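Local structure of Lmo2184 protein (Listeria monocytogenes serovar 1/2a, 5JOQ) at residues A[40-45]-A[59-64]; A[47-52]-A[66-71]; A[81-86]-A[106-111]; A[171-176]-A[227-232]; A[221-226]-A[259-264]. The protein probably binds heme as the substrate-binding lipoprotein of an iron-uptake ABC transporter in the bacterial cell membrane. All blocks are in the same frame, centred on the assembly; numbering follows the deposited sequence.

Interaction 1 of 5, residues A[40-45]-A[59-64]; sequences TTVAIT and PSSSKK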
# COMPACT_ATOMS: atom_id res chain seq x y z
N THR A 40 4.01 4.10 -21.98
CA THR A 40 4.09 3.20 -20.82
C THR A 40 3.75 3.87 -19.49
O THR A 40 3.85 3.21 -18.45
CB THR A 40 5.47 2.56 -20.69
OG1 THR A 40 6.42 3.58 -20.39
CG2 THR A 40 5.88 1.86 -21.99
N THR A 41 3.34 5.14 -19.47
CA THR A 41 2.89 5.73 -18.22
C THR A 41 1.63 6.56 -18.43
O THR A 41 1.34 7.01 -19.55
CB THR A 41 3.95 6.64 -17.58
OG1 THR A 41 3.94 7.91 -18.24
CG2 THR A 41 5.35 6.01 -17.71
N VAL A 42 0.90 6.77 -17.33
CA VAL A 42 -0.31 7.59 -17.38
C VAL A 42 0.01 9.00 -17.86
O VAL A 42 -0.66 9.55 -18.74
CB VAL A 42 -1.00 7.62 -16.00
CG1 VAL A 42 -2.15 8.63 -16.02
CG2 VAL A 42 -1.53 6.23 -15.62
N ALA A 43 1.05 9.62 -17.27
CA ALA A 43 1.42 10.99 -17.66
C ALA A 43 1.69 11.11 -19.16
O ALA A 43 1.28 12.09 -19.80
CB ALA A 43 2.65 11.44 -16.87
N ILE A 44 2.43 10.15 -19.74
CA ILE A 44 2.72 10.25 -21.17
C ILE A 44 1.45 10.07 -21.98
O ILE A 44 1.24 10.75 -23.00
CB ILE A 44 3.80 9.22 -21.58
CG1 ILE A 44 5.16 9.62 -20.98
CG2 ILE A 44 3.91 9.09 -23.13
CD1 ILE A 44 6.14 8.44 -20.93
N THR A 45 0.57 9.15 -21.54
CA THR A 45 -0.68 8.90 -22.26
C THR A 45 -1.52 10.17 -22.33
O THR A 45 -2.15 10.45 -23.36
CB THR A 45 -1.48 7.78 -21.57
OG1 THR A 45 -0.72 6.56 -21.55
CG2 THR A 45 -2.74 7.50 -22.37
N PRO A 59 -0.37 1.95 -20.72
CA PRO A 59 0.02 1.15 -19.55
C PRO A 59 -1.19 0.49 -18.88
O PRO A 59 -2.30 0.92 -19.11
CB PRO A 59 0.56 2.19 -18.58
CG PRO A 59 -0.33 3.33 -18.79
CD PRO A 59 -0.40 3.42 -20.28
N SER A 60 -0.94 -0.53 -18.07
CA SER A 60 -2.00 -1.17 -17.31
C SER A 60 -2.02 -0.37 -16.04
O SER A 60 -1.03 -0.28 -15.34
CB SER A 60 -1.67 -2.62 -17.00
OG SER A 60 -1.38 -3.35 -18.16
N SER A 61 -3.14 0.25 -15.74
CA SER A 61 -3.24 1.05 -14.55
C SER A 61 -4.64 1.15 -14.01
O SER A 61 -5.59 1.06 -14.75
CB SER A 61 -2.71 2.46 -14.88
OG SER A 61 -3.12 3.45 -13.97
N SER A 62 -4.78 1.37 -12.72
CA SER A 62 -6.11 1.60 -12.17
C SER A 62 -6.57 3.04 -12.35
O SER A 62 -7.73 3.33 -12.09
CB SER A 62 -6.14 1.24 -10.68
OG SER A 62 -5.19 2.05 -10.00
N LYS A 63 -5.68 3.94 -12.78
CA LYS A 63 -6.05 5.33 -12.96
C LYS A 63 -6.82 5.50 -14.27
O LYS A 63 -6.60 4.79 -15.24
CB LYS A 63 -4.81 6.22 -12.97
CG LYS A 63 -4.00 6.16 -11.67
CD LYS A 63 -2.86 7.16 -11.67
CE LYS A 63 -2.02 7.04 -10.39
NZ LYS A 63 -2.70 7.52 -9.15
N LYS A 64 -7.74 6.47 -14.26
CA LYS A 64 -8.51 6.81 -15.45
C LYS A 64 -7.58 7.35 -16.55
O LYS A 64 -6.69 8.18 -16.28
CB LYS A 64 -9.59 7.83 -15.08
CG LYS A 64 -10.24 8.56 -16.24
CD LYS A 64 -11.06 7.61 -17.13
CE LYS A 64 -11.52 8.33 -18.40
NZ LYS A 64 -12.18 7.38 -19.35

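Interaction 2 of 5, residues A[47-52]-A[66-71]; sequences IMDKLD and PKRYAD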
# COMPACT_ATOMS: atom_id res chain seq x y z
N ILE A 47 -0.34 13.24 -22.29
CA ILE A 47 0.31 14.13 -23.26
C ILE A 47 -0.06 13.71 -24.68
O ILE A 47 -0.35 14.55 -25.53
CB ILE A 47 1.83 14.17 -23.02
CG1 ILE A 47 2.13 15.03 -21.78
CG2 ILE A 47 2.55 14.74 -24.27
CD1 ILE A 47 3.54 14.83 -21.21
N MET A 48 -0.04 12.40 -24.96
CA MET A 48 -0.39 11.93 -26.30
C MET A 48 -1.82 12.35 -26.68
O MET A 48 -2.10 12.69 -27.84
CB MET A 48 -0.24 10.41 -26.35
CG MET A 48 1.17 9.89 -26.15
SD MET A 48 2.14 10.21 -27.63
CE MET A 48 3.14 11.43 -27.00
N ASP A 49 -2.73 12.34 -25.71
CA ASP A 49 -4.09 12.79 -25.97
C ASP A 49 -4.12 14.27 -26.36
O ASP A 49 -4.83 14.67 -27.28
CB ASP A 49 -4.97 12.53 -24.75
CG ASP A 49 -6.39 13.06 -24.92
OD1 ASP A 49 -7.07 12.66 -25.90
OD2 ASP A 49 -6.83 13.87 -24.07
N LYS A 50 -3.39 15.12 -25.62
CA LYS A 50 -3.36 16.54 -25.94
C LYS A 50 -2.70 16.79 -27.28
O LYS A 50 -3.00 17.79 -27.94
CB LYS A 50 -2.62 17.34 -24.86
CG LYS A 50 -3.32 17.31 -23.47
CD LYS A 50 -4.64 18.05 -23.46
CE LYS A 50 -5.23 18.01 -22.02
NZ LYS A 50 -6.70 18.23 -22.00
N LEU A 51 -1.78 15.90 -27.69
CA LEU A 51 -1.14 16.01 -29.00
C LEU A 51 -1.96 15.39 -30.12
O LEU A 51 -1.53 15.42 -31.28
CB LEU A 51 0.26 15.37 -28.97
CG LEU A 51 1.27 16.07 -28.04
CD1 LEU A 51 2.65 15.46 -28.20
CD2 LEU A 51 1.34 17.60 -28.24
N ASP A 52 -3.11 14.80 -29.80
CA ASP A 52 -3.99 14.21 -30.81
C ASP A 52 -3.28 13.10 -31.59
O ASP A 52 -3.36 13.02 -32.82
CB ASP A 52 -4.52 15.30 -31.75
CG ASP A 52 -5.64 14.81 -32.68
OD1 ASP A 52 -6.26 13.74 -32.43
OD2 ASP A 52 -5.93 15.52 -33.67
N PRO A 66 -7.35 8.89 -20.76
CA PRO A 66 -8.20 9.57 -21.74
C PRO A 66 -9.08 8.57 -22.49
O PRO A 66 -8.65 7.47 -22.85
CB PRO A 66 -7.20 10.27 -22.67
CG PRO A 66 -5.96 10.49 -21.79
CD PRO A 66 -5.92 9.23 -20.92
N LYS A 67 -10.34 8.98 -22.72
CA LYS A 67 -11.34 8.08 -23.29
C LYS A 67 -10.98 7.60 -24.69
O LYS A 67 -11.39 6.51 -25.08
CB LYS A 67 -12.70 8.78 -23.32
CG LYS A 67 -13.25 9.07 -21.93
CD LYS A 67 -14.47 9.99 -21.97
CE LYS A 67 -14.92 10.37 -20.55
NZ LYS A 67 -15.27 9.16 -19.76
N ARG A 68 -10.24 8.39 -25.46
CA ARG A 68 -9.96 7.94 -26.81
C ARG A 68 -9.17 6.63 -26.84
O ARG A 68 -9.18 5.94 -27.86
CB ARG A 68 -9.20 9.02 -27.60
CG ARG A 68 -7.84 9.33 -27.07
CD ARG A 68 -7.07 10.29 -28.04
NE ARG A 68 -6.84 9.69 -29.36
CZ ARG A 68 -6.57 10.38 -30.46
NH1 ARG A 68 -6.48 11.71 -30.41
NH2 ARG A 68 -6.37 9.75 -31.62
N TYR A 69 -8.49 6.26 -25.76
CA TYR A 69 -7.68 5.05 -25.74
C TYR A 69 -8.40 3.88 -25.04
O TYR A 69 -7.75 2.91 -24.64
CB TYR A 69 -6.33 5.32 -25.09
CG TYR A 69 -5.59 6.51 -25.69
CD1 TYR A 69 -5.31 6.56 -27.06
CD2 TYR A 69 -5.14 7.56 -24.89
CE1 TYR A 69 -4.64 7.63 -27.62
CE2 TYR A 69 -4.45 8.65 -25.44
CZ TYR A 69 -4.19 8.67 -26.80
OH TYR A 69 -3.51 9.73 -27.32
N ALA A 70 -9.72 3.98 -24.89
CA ALA A 70 -10.49 2.97 -24.18
C ALA A 70 -10.20 1.55 -24.66
O ALA A 70 -10.22 0.60 -23.87
CB ALA A 70 -11.98 3.26 -24.32
N ASP A 71 -9.95 1.38 -25.95
CA ASP A 71 -9.82 0.05 -26.54
C ASP A 71 -8.38 -0.29 -26.91
O ASP A 71 -8.15 -1.28 -27.60
CB ASP A 71 -10.75 -0.07 -27.75
CG ASP A 71 -12.22 0.01 -27.36
OD1 ASP A 71 -12.62 -0.62 -26.36
OD2 ASP A 71 -12.99 0.72 -28.04
O HOH W 1 -9.80 11.23 -24.99
O HOH W 2 -7.01 13.45 -28.58
O HOH W 3 -5.73 11.30 -34.01

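Interaction 3 of 5, residues A[81-86]-A[106-111]; sequences PDLEII and SGFEGA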
# COMPACT_ATOMS: atom_id res chain seq x y z
N PRO A 81 7.25 -2.65 -17.92
CA PRO A 81 6.26 -3.02 -18.94
C PRO A 81 6.50 -4.44 -19.43
O PRO A 81 7.61 -4.98 -19.32
CB PRO A 81 6.48 -1.99 -20.05
CG PRO A 81 7.07 -0.77 -19.31
CD PRO A 81 7.99 -1.43 -18.29
N ASP A 82 5.44 -5.04 -20.00
CA ASP A 82 5.47 -6.42 -20.51
C ASP A 82 6.06 -6.43 -21.92
O ASP A 82 5.38 -6.12 -22.89
CB ASP A 82 4.06 -7.00 -20.49
CG ASP A 82 4.02 -8.49 -20.90
OD1 ASP A 82 4.61 -8.88 -21.94
OD2 ASP A 82 3.38 -9.27 -20.17
N LEU A 83 7.33 -6.83 -22.03
CA LEU A 83 8.02 -6.74 -23.31
C LEU A 83 7.42 -7.66 -24.36
O LEU A 83 7.46 -7.35 -25.56
CB LEU A 83 9.50 -7.07 -23.12
CG LEU A 83 10.19 -6.15 -22.11
CD1 LEU A 83 11.65 -6.53 -21.98
CD2 LEU A 83 10.04 -4.70 -22.51
N GLU A 84 6.86 -8.80 -23.95
CA GLU A 84 6.30 -9.71 -24.94
C GLU A 84 5.05 -9.12 -25.58
O GLU A 84 4.89 -9.19 -26.81
CB GLU A 84 6.03 -11.07 -24.31
CG GLU A 84 7.31 -11.72 -23.81
CD GLU A 84 7.11 -13.16 -23.37
OE1 GLU A 84 6.05 -13.74 -23.70
OE2 GLU A 84 8.02 -13.70 -22.69
N ILE A 85 4.17 -8.49 -24.79
CA ILE A 85 3.03 -7.79 -25.38
C ILE A 85 3.52 -6.69 -26.32
O ILE A 85 3.07 -6.58 -27.47
CB ILE A 85 2.11 -7.22 -24.28
CG1 ILE A 85 1.46 -8.35 -23.48
CG2 ILE A 85 1.02 -6.36 -24.90
CD1 ILE A 85 0.57 -7.85 -22.34
N ILE A 86 4.46 -5.86 -25.85
CA ILE A 86 4.89 -4.72 -26.66
C ILE A 86 5.51 -5.19 -27.97
O ILE A 86 5.23 -4.62 -29.03
CB ILE A 86 5.84 -3.82 -25.86
CG1 ILE A 86 5.11 -3.28 -24.63
CG2 ILE A 86 6.31 -2.65 -26.71
CD1 ILE A 86 5.97 -2.38 -23.75
N SER A 106 17.82 -1.81 -20.83
CA SER A 106 18.37 -3.08 -21.34
C SER A 106 17.28 -3.98 -21.90
O SER A 106 17.46 -4.61 -22.95
CB SER A 106 19.11 -3.82 -20.23
OG SER A 106 20.16 -3.04 -19.71
N GLY A 107 16.15 -4.10 -21.18
CA GLY A 107 15.07 -4.95 -21.66
C GLY A 107 14.57 -4.53 -23.03
O GLY A 107 14.40 -5.37 -23.92
N PHE A 108 14.28 -3.24 -23.21
CA PHE A 108 13.88 -2.74 -24.52
C PHE A 108 14.92 -3.07 -25.60
O PHE A 108 14.59 -3.58 -26.67
CB PHE A 108 13.63 -1.22 -24.45
CG PHE A 108 12.42 -0.83 -23.64
CD1 PHE A 108 11.25 -1.59 -23.69
CD2 PHE A 108 12.44 0.31 -22.85
CE1 PHE A 108 10.13 -1.23 -22.93
CE2 PHE A 108 11.30 0.69 -22.09
CZ PHE A 108 10.16 -0.09 -22.13
N GLU A 109 16.19 -2.75 -25.34
CA GLU A 109 17.25 -3.06 -26.31
C GLU A 109 17.28 -4.54 -26.64
O GLU A 109 17.38 -4.93 -27.80
CB GLU A 109 18.61 -2.61 -25.78
CG GLU A 109 18.81 -1.11 -25.80
CD GLU A 109 20.10 -0.67 -25.11
OE1 GLU A 109 20.64 -1.44 -24.28
OE2 GLU A 109 20.56 0.45 -25.38
N GLY A 110 17.21 -5.37 -25.60
CA GLY A 110 17.21 -6.81 -25.82
C GLY A 110 16.05 -7.26 -26.69
O GLY A 110 16.19 -8.19 -27.48
N ALA A 111 14.90 -6.61 -26.56
CA ALA A 111 13.72 -6.96 -27.34
C ALA A 111 13.68 -6.26 -28.70
O ALA A 111 12.70 -6.41 -29.43
CB ALA A 111 12.44 -6.65 -26.56

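Interaction 4 of 5, residues A[171-176]-A[227-232]; sequences ILMGVP and AAHGMP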
# COMPACT_ATOMS: atom_id res chain seq x y z
N ILE A 171 11.88 18.90 2.04
CA ILE A 171 11.04 17.97 1.30
C ILE A 171 11.50 16.52 1.57
O ILE A 171 12.64 16.18 1.33
CB ILE A 171 11.07 18.22 -0.21
CG1 ILE A 171 10.84 19.67 -0.57
CG2 ILE A 171 10.05 17.36 -0.94
CD1 ILE A 171 11.26 20.01 -1.97
N LEU A 172 10.59 15.67 2.04
CA LEU A 172 10.94 14.29 2.36
C LEU A 172 10.12 13.37 1.47
O LEU A 172 8.94 13.63 1.23
CB LEU A 172 10.64 13.97 3.85
CG LEU A 172 11.37 14.82 4.89
CD1 LEU A 172 10.88 14.45 6.31
CD2 LEU A 172 12.88 14.64 4.76
N MET A 173 10.74 12.30 0.96
CA MET A 173 10.05 11.29 0.18
C MET A 173 10.31 9.94 0.84
O MET A 173 11.46 9.58 1.04
CB MET A 173 10.57 11.26 -1.28
CG MET A 173 9.92 10.22 -2.11
SD MET A 173 10.60 10.10 -3.79
CE MET A 173 12.24 9.40 -3.58
N GLY A 174 9.26 9.17 1.13
CA GLY A 174 9.49 7.82 1.61
C GLY A 174 8.60 7.44 2.77
O GLY A 174 7.48 7.96 2.88
N VAL A 175 9.09 6.57 3.66
CA VAL A 175 8.33 6.04 4.79
C VAL A 175 9.20 6.14 6.04
O VAL A 175 10.43 6.32 5.96
CB VAL A 175 7.88 4.58 4.54
CG1 VAL A 175 7.10 4.48 3.23
CG2 VAL A 175 9.06 3.65 4.50
N PRO A 176 8.59 6.01 7.23
CA PRO A 176 9.34 6.20 8.48
C PRO A 176 10.62 5.38 8.48
O PRO A 176 10.65 4.24 8.03
CB PRO A 176 8.35 5.71 9.55
CG PRO A 176 7.01 5.98 8.96
CD PRO A 176 7.17 5.71 7.48
N ALA A 227 6.09 13.18 0.89
CA ALA A 227 5.45 12.47 -0.21
C ALA A 227 5.69 10.97 -0.02
O ALA A 227 6.84 10.54 0.11
CB ALA A 227 6.00 12.91 -1.57
N ALA A 228 4.61 10.18 -0.05
CA ALA A 228 4.71 8.73 -0.07
C ALA A 228 4.00 8.27 -1.33
O ALA A 228 2.84 7.87 -1.28
CB ALA A 228 4.11 8.11 1.19
N HIS A 229 4.70 8.36 -2.47
CA HIS A 229 4.06 8.14 -3.76
C HIS A 229 3.44 6.74 -3.84
O HIS A 229 4.11 5.75 -3.55
CB HIS A 229 5.11 8.32 -4.86
CG HIS A 229 5.76 9.68 -4.83
ND1 HIS A 229 5.05 10.84 -5.03
CD2 HIS A 229 7.04 10.07 -4.63
CE1 HIS A 229 5.87 11.89 -4.97
NE2 HIS A 229 7.09 11.44 -4.74
N GLY A 230 2.17 6.66 -4.24
CA GLY A 230 1.46 5.40 -4.37
C GLY A 230 0.86 4.86 -3.08
O GLY A 230 0.16 3.85 -3.13
N MET A 231 1.13 5.46 -1.96
CA MET A 231 0.72 4.84 -0.71
C MET A 231 -0.69 5.29 -0.31
O MET A 231 -1.01 6.48 -0.46
CB MET A 231 1.72 5.23 0.39
CG MET A 231 1.60 4.48 1.67
SD MET A 231 2.18 2.75 1.50
CE MET A 231 3.94 3.00 1.61
N PRO A 232 -1.56 4.40 0.18
CA PRO A 232 -2.91 4.83 0.57
C PRO A 232 -2.84 5.90 1.66
O PRO A 232 -1.98 5.86 2.54
CB PRO A 232 -3.57 3.55 1.11
CG PRO A 232 -2.79 2.41 0.48
CD PRO A 232 -1.35 2.95 0.41

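Interaction 5 of 5, residues A[221-226]-A[259-264]; sequences PDIILR and RVYDLD. With CIT (citric acid), chain B.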
# COMPACT_ATOMS: atom_id res chain seq x y z
N PRO A 221 13.85 24.05 8.94
CA PRO A 221 12.94 24.52 7.88
C PRO A 221 11.67 25.12 8.47
O PRO A 221 11.15 24.64 9.49
CB PRO A 221 12.64 23.25 7.06
CG PRO A 221 12.87 22.10 8.09
CD PRO A 221 14.09 22.60 8.87
N ASP A 222 11.17 26.17 7.84
CA ASP A 222 9.86 26.70 8.22
C ASP A 222 8.76 25.66 8.03
O ASP A 222 7.83 25.54 8.83
CB ASP A 222 9.54 27.92 7.37
CG ASP A 222 10.44 29.11 7.69
OD1 ASP A 222 10.72 29.32 8.87
OD2 ASP A 222 10.86 29.80 6.74
N ILE A 223 8.85 24.90 6.94
CA ILE A 223 7.81 23.97 6.50
C ILE A 223 8.45 22.64 6.16
O ILE A 223 9.52 22.60 5.55
CB ILE A 223 7.07 24.52 5.27
CG1 ILE A 223 6.32 25.80 5.61
CG2 ILE A 223 6.13 23.45 4.65
CD1 ILE A 223 5.87 26.60 4.32
N ILE A 224 7.77 21.53 6.51
CA ILE A 224 8.18 20.21 6.02
C ILE A 224 7.07 19.66 5.15
O ILE A 224 5.90 19.73 5.53
CB ILE A 224 8.51 19.25 7.17
CG1 ILE A 224 9.66 19.81 8.04
CG2 ILE A 224 8.84 17.83 6.60
CD1 ILE A 224 9.88 19.01 9.35
N LEU A 225 7.43 19.18 3.95
CA LEU A 225 6.54 18.52 3.01
C LEU A 225 6.95 17.06 2.91
O LEU A 225 8.15 16.76 2.89
CB LEU A 225 6.60 19.14 1.60
CG LEU A 225 6.38 20.65 1.49
CD1 LEU A 225 6.45 21.08 0.00
CD2 LEU A 225 5.02 21.06 2.13
N ARG A 226 5.96 16.15 2.86
CA ARG A 226 6.23 14.72 2.77
C ARG A 226 5.46 14.12 1.60
O ARG A 226 4.33 14.50 1.34
CB ARG A 226 5.83 13.96 4.08
CG ARG A 226 6.62 14.42 5.34
CD ARG A 226 6.16 13.59 6.60
NE ARG A 226 4.73 13.81 6.88
CZ ARG A 226 4.22 13.97 8.09
NH1 ARG A 226 5.04 13.95 9.15
NH2 ARG A 226 2.92 14.20 8.26
N ARG A 259 3.45 22.80 10.92
CA ARG A 259 3.77 23.18 9.55
C ARG A 259 4.35 21.99 8.78
O ARG A 259 5.34 22.13 8.04
CB ARG A 259 4.73 24.38 9.55
CG ARG A 259 4.24 25.59 10.40
CD ARG A 259 5.05 26.89 10.12
NE ARG A 259 4.81 27.43 8.78
CZ ARG A 259 5.39 28.53 8.28
NH1 ARG A 259 6.26 29.20 9.01
NH2 ARG A 259 5.10 28.94 7.04
N VAL A 260 3.76 20.81 8.95
CA VAL A 260 4.16 19.61 8.24
C VAL A 260 2.97 19.18 7.40
O VAL A 260 1.87 19.02 7.93
CB VAL A 260 4.59 18.49 9.20
CG1 VAL A 260 5.11 17.27 8.40
CG2 VAL A 260 5.63 19.00 10.22
N TYR A 261 3.18 19.00 6.09
CA TYR A 261 2.10 18.66 5.18
C TYR A 261 2.42 17.36 4.47
O TYR A 261 3.55 17.15 4.02
CB TYR A 261 1.90 19.76 4.11
CG TYR A 261 1.58 21.09 4.73
CD1 TYR A 261 2.59 21.97 5.08
CD2 TYR A 261 0.26 21.46 4.97
CE1 TYR A 261 2.30 23.21 5.68
CE2 TYR A 261 -0.05 22.72 5.56
CZ TYR A 261 0.98 23.57 5.93
OH TYR A 261 0.72 24.80 6.53
N ASP A 262 1.41 16.53 4.29
CA ASP A 262 1.51 15.37 3.41
C ASP A 262 1.01 15.76 2.03
O ASP A 262 -0.13 16.24 1.90
CB ASP A 262 0.70 14.21 3.97
CG ASP A 262 1.34 13.66 5.21
OD1 ASP A 262 2.51 13.24 5.08
OD2 ASP A 262 0.70 13.70 6.29
N LEU A 263 1.83 15.57 1.02
CA LEU A 263 1.45 15.97 -0.32
C LEU A 263 0.50 14.93 -0.89
O LEU A 263 0.81 13.73 -0.88
CB LEU A 263 2.69 16.09 -1.21
CG LEU A 263 3.68 17.19 -0.80
CD1 LEU A 263 4.88 17.13 -1.76
CD2 LEU A 263 3.04 18.60 -0.86
N ASP A 264 -0.66 15.38 -1.37
CA ASP A 264 -1.63 14.42 -1.90
C ASP A 264 -0.97 13.56 -2.98
O ASP A 264 -0.60 14.06 -4.03
CB ASP A 264 -2.83 15.14 -2.50
CG ASP A 264 -3.88 14.18 -3.03
OD1 ASP A 264 -3.66 12.93 -3.01
OD2 ASP A 264 -4.94 14.67 -3.48
C1 CIT B . 7.41 31.56 6.87
O1 CIT B . 6.34 31.04 6.49
O2 CIT B . 7.86 31.22 7.98
C2 CIT B . 8.14 32.55 5.98
C3 CIT B . 8.95 33.60 6.74
O7 CIT B . 10.28 33.03 6.95
C4 CIT B . 9.10 34.89 5.93
C5 CIT B . 9.95 35.93 6.66
O3 CIT B . 9.49 36.57 7.64
O4 CIT B . 11.12 36.18 6.29
C6 CIT B . 8.27 33.92 8.08
O5 CIT B . 7.23 34.61 8.09
O6 CIT B . 8.71 33.48 9.17

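Interaction 1 of 5, residues A[40-45]-A[59-64]
Pro59 lays its ring against the start of helix 42-50. CB, CG and CD each have a partner there. Pro59 CB sits 3.4 Å from Thr40 O. Pro59 CG faces the peptide that leads into the helix and lies 3.8 Å from Thr41 C. Pro59 CD comes within 3.4 Å of Thr45 OG1, and the two side chains cross obliquely. Next to the ring, Val42 reaches the loop with one methyl. Its CG2 lies beside the backbone N, anti to the carbonyl carbon, and meets Ser61 OG at 3.6 Å. The same methyl has Lys63 CB at the margin of the contact. No hydrogen bond joins the two segments, so they meet by van der Waals contact. The polar groups beside it are held locally. Thr41 is the N-cap of the helix: its OG1 accepts from Ile44 N, with an N-H...O angle of 166°. This cap starts helix 42-50 directly after strand 37-39, an outer strand of the parallel sheet 37-39, 93-97, 115-118. Thr41 O accepts from Thr45 N and also from Thr45 OG1, which donates at 2.9 Å from above the carbonyl plane. That second bond fixes the hydroxyl that Pro59 CD touches. In the loop, Ser61 OG accepts from Lys63 N at 2.9 Å, an ST turn that holds the serine oxygen near Val42. Further out, Thr40 OG1 bonds to Leu95 O on strand 93-97.

Interaction 2 of 5, residues A[47-52]-A[66-71]
Pro66 meets Asp49 with its ring. Its CB lies 3.7 Å from Asp49 CG, and the two side chains run alongside each other in opposing directions. Asp49 CG is anti to the backbone N (chi1 176°), which sets it against the proline ring. Arg68 follows in the short 3-10 segment. Its CD passes 3.2 Å from Asp49 OD1, while the charged ends of the two residues stay apart. Water 1 connects Asp49 OD1 to Arg68 N, and water 2 connects it to Arg68 NH1. The guanidinium goes on to Asp52, where Arg68 NH1 donates to Asp52 OD1 at 2.9 Å in a salt bridge. The oxygen lies close to the guanidinium plane and uses its anti lone pair. The carboxylate is turned 55° from that plane. Water 3 joins Asp52 OD1 to Arg68 NH2. Tyr69 comes last. Arg68 CG stands 3.5 Å above the centre of one face of its ring. Tyr69 OH bonds to Leu53 O, just past the helix, and lies 3.5 Å from Met48 CB. The salt bridge holds Asp52, the first residue to leave the helical conformation after helix 42-50; it has positive phi and two bonds back into the last turn, a Schellman motif.

Interaction 3 of 5, residues A[81-86]-A[106-111]
Leu83 and Phe108 carry this contact, and their side chains are set roughly perpendicular. The leucine, in the first turn of helix 83-88, points toward the other helix and divides its two methyls between backbone and ring. Leu83 CD2 lies 3.5 Å from both Phe108 CE1 and Phe108 CD1, approaching the ring obliquely. Leu83 CD1 goes to the backbone instead, 3.6 Å from Gly107 O. Gly107 brings no side chain to this place, and the leucine methyl packs directly on its peptide. Phe108 leaves helix 101-110 with CG beside its own backbone N, anti to the carbonyl carbon (chi1 -68°). From this start the ring extends toward the 81-86 segment. Two more side chains approach it obliquely. Pro81 CG is 4.2 Å from Phe108 CZ, and Ile86 CD1 is 4.4 Å from Phe108 CE1. Phe108 therefore meets three apolar residues of the one segment. No hydrogen bond crosses. The polar work lies within the 81-86 segment, where Asp82 is the N-cap of its helix. Asp82 OD1 accepts from Ile85 N at 2.9 Å, the N-H coming from above the carboxylate plane. The cap closes the first turn, which carries Leu83. Val94 of strand 93-97 touches both Phe108 and Ile86. The arrangement is apolar helix-to-helix packing, in which helices 83-88 and 101-110 meet against strand 93-97 of the parallel sheet in the N-terminal half of a solute-binding protein.

Interaction 4 of 5, residues A[171-176]-A[227-232]
The contact is the end of a parallel strand pair in the C-terminal half of the protein, where strands 168-173 and 223-227 run out into loops. Met173 and Ala227 form the bridge, their CA atoms 4.8 Å apart. Ala227 N donates to Leu172 O at 2.9 Å, and Ala227 O accepts from Gly174 N at 3.0 Å. Ala227 O also receives the CA-H of Met173. Gly174 follows the bridge with positive phi (137°), a conformation that glycine takes up readily.

Met173 and His229 carry the side-chain part. Met173 CG is anti to the backbone N (chi1 179°) and lies 3.8 Å from His229 CD2. Beyond it, Met173 SD reaches the rim of the imidazole, 3.7 Å from His229 CD2 and 3.9 Å from His229 NE2. SD lies in the ring plane, 87° off the normal, so this is a Met-aromatic contact at the edge. The two side chains cross at about a right angle. Further on, Val175 CG1 touches Met231 CE at 3.8 Å, again crosswise. Met231 closes a type II turn that starts at Ala228, and its N donates to Ala228 O.

Met270 packs on both Met173 and His229. The second subunit also approaches: its Met238 packs on Met173 and its Glu234 on His229. Chemically, the two backbone bonds fix how the strand ends lie. Beyond them the chains are joined by apolar and sulfur contacts, with no side-chain hydrogen bond between them.

Interaction 5 of 5, residues A[221-226]-A[259-264]
Leu225 and Tyr261 form the apolar centre, with Leu225 CD2 3.9 Å from Tyr261 CB. Ile223 CG2 comes to the edge of the tyrosine ring, 3.9 Å from Tyr261 CD1. On the other face of the sheet, Ile224 and Val260 run alongside each other in the same direction, Ile224 CB 4.1 Å from Val260 CG1. Strands 223-226 and 260-262 are parallel neighbours in the mixed sheet of the C-terminal half, and four backbone hydrogen bonds zip them together, from Ile224 N to Arg259 O through to Leu263 N to Arg226 O. Helix 276-288 packs on Leu225 and Tyr261. Val260 CG1 also stands 3.3 Å above the centre of the Arg226 guanidinium. At its edge Arg226 grips Asp262 side-on, NE to OD1 at 2.9 Å and NH2 to OD2 at 3.0 Å. The planes are turned 21° from each other, and both nitrogens meet the syn side, out of the carboxylate plane. Arg226 NH2 also pairs with Asp240, which would spread its positive charge over two carboxylates. At the other end, in the conformer described, the Arg259 guanidinium lies over Ile223 CG1, and its NH1 donates to O2 of a citrate, probably from the crystallisation liquor, at 2.8 Å.

Overall arrangement
From the N terminus, interaction 1 closes a loop of 13 residues between the start of helix 42-50 and the chain after strand 57-58. Interaction 2 closes a second loop from the end of that helix, and the two cross because their segments alternate. They touch where Thr45 packs on Tyr69 and Pro66. Interaction 3 follows in series, closes a loop of 19 residues and joins two helices beside the parallel sheet, touching interaction 1 through Pro81 and Thr40. Interactions 4 and 5 lie in the C-terminal half, close loops of 50 and 32 residues, and also cross. They share the mixed sheet, in which strand 223-227 stands between 168-173 and 260-262.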